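Local coordinates for protein phosphopantetheine adenylyltransferase (Archaeoglobus fulgidus, PDB 3DO8) that probably transfers an adenylyl group reversibly from ATP to 4'-phosphopantetheine, giving dephospho-CoA and pyrophosphate in coenzyme A biosynthesis, at residues G34-D38 with R39-A43; Y97-A100 with L101-Q105. All coordinates share one frame; numbering follows the deposited sequence.

Contact 1. Residues G34-D38 with R39-A43; sequences GVTSD and RMARA
Ser37 is the N-cap of helix 38-44, meeting Met40 and Ala41 in its first turn. Its OG sits between its own backbone N and carbonyl carbon (chi1 72°), and from there it accepts a hydrogen bond from Met40 N at 3.3 Å from OG, the N-cap bond. Ser37 O takes the next amide: Ala41 N lies 2.9 Å from it, almost straight out from the carbonyl. The close-packed side is here and at Thr36. Thr36 CG2 meets Met40 CG at 3.9 Å, the two side chains crossing at about a right angle, while Ala41 CB rests 3.7 Å from Thr36 OG1, a hydroxyl that is hydrogen-bonded to Thr8 OG1. Replacing Ser37 by an alanine removes OG and would probably leave Met40 N without its side-chain acceptor and the first turn less firmly held. The other side is looser and faces solvent. Arg39 reaches outward, and the Arg42 side chain folds back so that Asp38 O, which also accepts from Arg42 N, stands 3.7 Å above the centre of one guanidinium face. Asp38 OD2 and Arg42 NH1 stay 4.7 Å apart; the carboxylate instead uses OD1 for a salt bridge to Arg54 and a bond from Phe51 N. The turn thus leads from strand 31-36, between strands 3-7 and 71-75, into helix 38-44, with Arg54 of helix 51-66 against Ala41 and Met40 touching Ile75.

Contact 2. Residues Y97-A100 with L101-Q105; sequences YEMA and LKINQ
Tyr97 carries CG anti to its backbone N (chi1 179°), and Leu101 turns its own CG anti to the carbonyl carbon (chi1 -64°), which brings the leucine branches against the phenol one helical turn back. Leu101 CG lies over one ring face near the rim; CD1 comes to 3.9 Å from Tyr97 CE2, and CD2 to 3.9 Å from Tyr97 OH. The hydroxyl itself is hydrogen-bonded to Asp121 of the second subunit, so this pair stands at the dimer contact, where Leu101 also packs on that aspartate. On another side of the helix Met99, bent at chi2 and chi3, brings its CE back to 4.0 Å from Ile103 CG1, the two chains crossing at about a right angle. The Lys102 stem runs close to the same methyl. Successive i to i+4 bonds tie the backbone, among them Ile103 N to Met99 O at 2.8 Å and Asn104 N to Ala100 O at 3.1 Å. Asn104 gives its ND2 to Ile115 O, while Ala100 and Ile103 touch Leu90 of the sheet. Helix 97-110 is the crossover of a beta-alpha-beta unit, linking parallel strands 89-92 and 116-121 in the Rossmann-like fold of the cytidylyltransferase-like family (HUP clan).

Overall arrangement
Contact 1 and contact 2 lie at separate places around one five-stranded parallel sheet with strand order 3-2-1-4-5. Their centres lie 18 Å apart and their nearest atoms about 9 Å, so they do not touch. The link between them runs through the sheet: residues 34-36 end strand 31-36, which pairs with strand 3-7, and that strand in turn neighbours 89-92, on which helix 97-110 packs. Contact 1 meets no other chain of the assembly, whereas contact 2 reaches the second subunit. In related nucleotidyltransferases of this fold the nucleotide binds at the C-terminal ends of the parallel strands, the end at which 34-38 leaves the sheet, so contact 1 is probably close to that site.

Contact 1. Residues G34-D38 with R39-A43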
loop_
_atom_site.group_PDB
_atom_site.type_symbol
_atom_site.label_atom_id
_atom_site.label_comp_id
_atom_site.label_asym_id
_atom_site.label_seq_id
_atom_site.Cartn_x
_atom_site.Cartn_y
_atom_site.Cartn_z
ATOM N N GLY A 34 14.848 -4.389 -5.495
ATOM C CA GLY A 34 16.213 -4.282 -5.044
ATOM C C GLY A 34 16.469 -5.357 -4.016
ATOM O O GLY A 34 15.651 -5.557 -3.097
ATOM N N VAL A 35 17.604 -6.041 -4.164
ATOM C CA VAL A 35 18.049 -7.011 -3.173
ATOM C C VAL A 35 19.420 -6.539 -2.655
ATOM O O VAL A 35 20.334 -6.244 -3.444
ATOM C CB VAL A 35 18.095 -8.415 -3.803
ATOM C CG1 VAL A 35 18.743 -9.419 -2.828
ATOM C CG2 VAL A 35 16.665 -8.826 -4.239
ATOM N N THR A 36 19.564 -6.467 -1.334
ATOM C CA THR A 36 20.778 -5.919 -0.736
ATOM C C THR A 36 22.007 -6.760 -1.093
ATOM O O THR A 36 21.961 -7.994 -1.115
ATOM C CB THR A 36 20.652 -5.843 0.793
ATOM O OG1 THR A 36 20.255 -7.116 1.293
ATOM C CG2 THR A 36 19.634 -4.787 1.226
ATOM N N SER A 37 23.122 -6.088 -1.342
ATOM C CA SER A 37 24.409 -6.769 -1.456
ATOM C C SER A 37 24.745 -7.511 -0.147
ATOM O O SER A 37 24.182 -7.212 0.922
ATOM C CB SER A 37 25.487 -5.717 -1.749
ATOM O OG SER A 37 25.699 -4.964 -0.576
ATOM N N ASP A 38 25.682 -8.452 -0.211
ATOM C CA ASP A 38 26.136 -9.153 1.004
ATOM C C ASP A 38 26.620 -8.167 2.077
ATOM O O ASP A 38 26.303 -8.307 3.255
ATOM C CB ASP A 38 27.263 -10.126 0.663
ATOM C CG ASP A 38 26.797 -11.298 -0.162
ATOM O OD1 ASP A 38 25.575 -11.471 -0.299
ATOM O OD2 ASP A 38 27.653 -12.034 -0.693
ATOM N N ARG A 39 27.356 -7.151 1.653
ATOM C CA ARG A 39 27.899 -6.159 2.596
ATOM C C ARG A 39 26.791 -5.529 3.414
ATOM O O ARG A 39 26.824 -5.486 4.642
ATOM C CB ARG A 39 28.618 -5.055 1.846
ATOM C CG ARG A 39 30.079 -5.284 1.637
ATOM C CD ARG A 39 30.819 -3.940 1.503
ATOM N NE ARG A 39 31.910 -4.015 0.525
ATOM C CZ ARG A 39 32.995 -4.789 0.637
ATOM N NH1 ARG A 39 33.172 -5.599 1.689
ATOM N NH2 ARG A 39 33.914 -4.765 -0.330
ATOM N N MET A 40 25.775 -5.089 2.686
ATOM C CA MET A 40 24.641 -4.389 3.234
ATOM C C MET A 40 23.741 -5.280 4.088
ATOM O O MET A 40 23.199 -4.850 5.118
ATOM C CB MET A 40 23.871 -3.851 2.038
ATOM C CG MET A 40 22.858 -2.814 2.311
ATOM S SD MET A 40 22.922 -1.608 0.955
ATOM C CE MET A 40 24.370 -0.743 1.694
ATOM N N ALA A 41 23.551 -6.522 3.648
ATOM C CA ALA A 41 22.729 -7.464 4.381
ATOM C C ALA A 41 23.315 -7.722 5.777
ATOM O O ALA A 41 22.585 -7.771 6.765
ATOM C CB ALA A 41 22.626 -8.760 3.601
ATOM N N ARG A 42 24.636 -7.863 5.832
ATOM C CA ARG A 42 25.368 -8.182 7.069
ATOM C C ARG A 42 25.307 -7.097 8.157
ATOM O O ARG A 42 25.453 -7.404 9.355
ATOM C CB ARG A 42 26.836 -8.441 6.749
ATOM C CG ARG A 42 27.132 -9.813 6.192
ATOM C CD ARG A 42 28.638 -10.115 6.282
ATOM N NE ARG A 42 29.426 -9.350 5.304
ATOM C CZ ARG A 42 29.671 -9.736 4.046
ATOM N NH1 ARG A 42 29.197 -10.892 3.583
ATOM N NH2 ARG A 42 30.397 -8.962 3.241
ATOM N N ALA A 43 25.125 -5.841 7.750
ATOM C CA ALA A 43 24.984 -4.735 8.706
ATOM C C ALA A 43 23.629 -4.759 9.411
ATOM O O ALA A 43 23.467 -4.175 10.479
ATOM C CB ALA A 43 25.186 -3.394 8.009
#

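Contact 2. Residues Y97-A100 with L101-Q105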
loop_
_atom_site.group_PDB
_atom_site.type_symbol
_atom_site.label_atom_id
_atom_site.label_comp_id
_atom_site.label_asym_id
_atom_site.label_seq_id
_atom_site.Cartn_x
_atom_site.Cartn_y
_atom_site.Cartn_z
ATOM N N TYR A 97 10.146 2.154 6.445
ATOM C CA TYR A 97 9.375 3.388 6.251
ATOM C C TYR A 97 10.184 4.662 6.562
ATOM O O TYR A 97 10.116 5.648 5.825
ATOM C CB TYR A 97 8.098 3.326 7.079
ATOM C CG TYR A 97 7.220 4.545 6.999
ATOM C CD1 TYR A 97 6.592 4.926 5.826
ATOM C CD2 TYR A 97 7.003 5.321 8.106
ATOM C CE1 TYR A 97 5.794 6.048 5.761
ATOM C CE2 TYR A 97 6.202 6.439 8.053
ATOM C CZ TYR A 97 5.588 6.798 6.878
ATOM O OH TYR A 97 4.792 7.914 6.837
ATOM N N GLU A 98 10.975 4.646 7.639
ATOM C CA GLU A 98 11.780 5.825 7.939
ATOM C C GLU A 98 12.734 6.118 6.782
ATOM O O GLU A 98 12.965 7.293 6.438
ATOM C CB GLU A 98 12.535 5.642 9.255
ATOM C CG GLU A 98 11.603 5.779 10.444
ATOM C CD GLU A 98 12.229 5.318 11.766
ATOM O OE1 GLU A 98 12.512 4.111 11.901
ATOM O OE2 GLU A 98 12.427 6.164 12.651
ATOM N N MET A 99 13.281 5.074 6.163
ATOM C CA MET A 99 14.220 5.277 5.065
ATOM C C MET A 99 13.464 5.852 3.861
ATOM O O MET A 99 14.005 6.698 3.132
ATOM C CB MET A 99 14.970 4.014 4.685
ATOM C CG MET A 99 16.019 4.219 3.571
ATOM S SD MET A 99 17.497 5.159 4.107
ATOM C CE MET A 99 17.930 6.049 2.596
ATOM N N ALA A 100 12.227 5.412 3.646
ATOM C CA ALA A 100 11.387 6.005 2.579
ATOM C C ALA A 100 11.204 7.509 2.774
ATOM O O ALA A 100 11.272 8.288 1.834
ATOM C CB ALA A 100 10.031 5.352 2.556
ATOM N N LEU A 101 10.921 7.924 4.000
ATOM C CA LEU A 101 10.785 9.358 4.252
ATOM C C LEU A 101 12.090 10.091 3.931
ATOM O O LEU A 101 12.072 11.171 3.349
ATOM C CB LEU A 101 10.382 9.633 5.687
ATOM C CG LEU A 101 8.995 9.074 6.072
ATOM C CD1 LEU A 101 8.826 9.244 7.595
ATOM C CD2 LEU A 101 7.860 9.716 5.277
ATOM N N LYS A 102 13.204 9.475 4.289
ATOM C CA LYS A 102 14.548 10.030 3.999
ATOM C C LYS A 102 14.800 10.149 2.478
ATOM O O LYS A 102 15.356 11.160 1.984
ATOM C CB LYS A 102 15.646 9.204 4.688
ATOM C CG LYS A 102 17.060 9.674 4.461
ATOM C CD LYS A 102 17.310 10.981 5.119
ATOM C CE LYS A 102 18.801 11.203 5.361
ATOM N NZ LYS A 102 19.005 12.458 6.122
ATOM N N ILE A 103 14.415 9.104 1.764
ATOM C CA ILE A 103 14.476 9.101 0.298
ATOM C C ILE A 103 13.757 10.345 -0.283
ATOM O O ILE A 103 14.319 11.065 -1.103
ATOM C CB ILE A 103 13.959 7.785 -0.298
ATOM C CG1 ILE A 103 14.976 6.634 -0.052
ATOM C CG2 ILE A 103 13.654 7.950 -1.783
ATOM C CD1 ILE A 103 14.428 5.197 -0.182
ATOM N N ASN A 104 12.528 10.614 0.164
ATOM C CA ASN A 104 11.794 11.764 -0.362
ATOM C C ASN A 104 12.433 13.086 0.063
ATOM O O ASN A 104 12.456 14.034 -0.712
ATOM C CB ASN A 104 10.313 11.731 0.023
ATOM C CG ASN A 104 9.488 10.953 -0.974
ATOM O OD1 ASN A 104 9.942 10.743 -2.133
ATOM N ND2 ASN A 104 8.281 10.560 -0.585
ATOM N N GLN A 105 13.007 13.126 1.271
ATOM C CA GLN A 105 13.674 14.358 1.748
ATOM C C GLN A 105 14.843 14.683 0.838
ATOM O O GLN A 105 14.991 15.836 0.365
ATOM C CB GLN A 105 14.144 14.215 3.188
ATOM C CG GLN A 105 13.016 14.255 4.161
ATOM C CD GLN A 105 13.397 13.822 5.557
ATOM O OE1 GLN A 105 14.555 13.485 5.836
ATOM N NE2 GLN A 105 12.414 13.828 6.454
#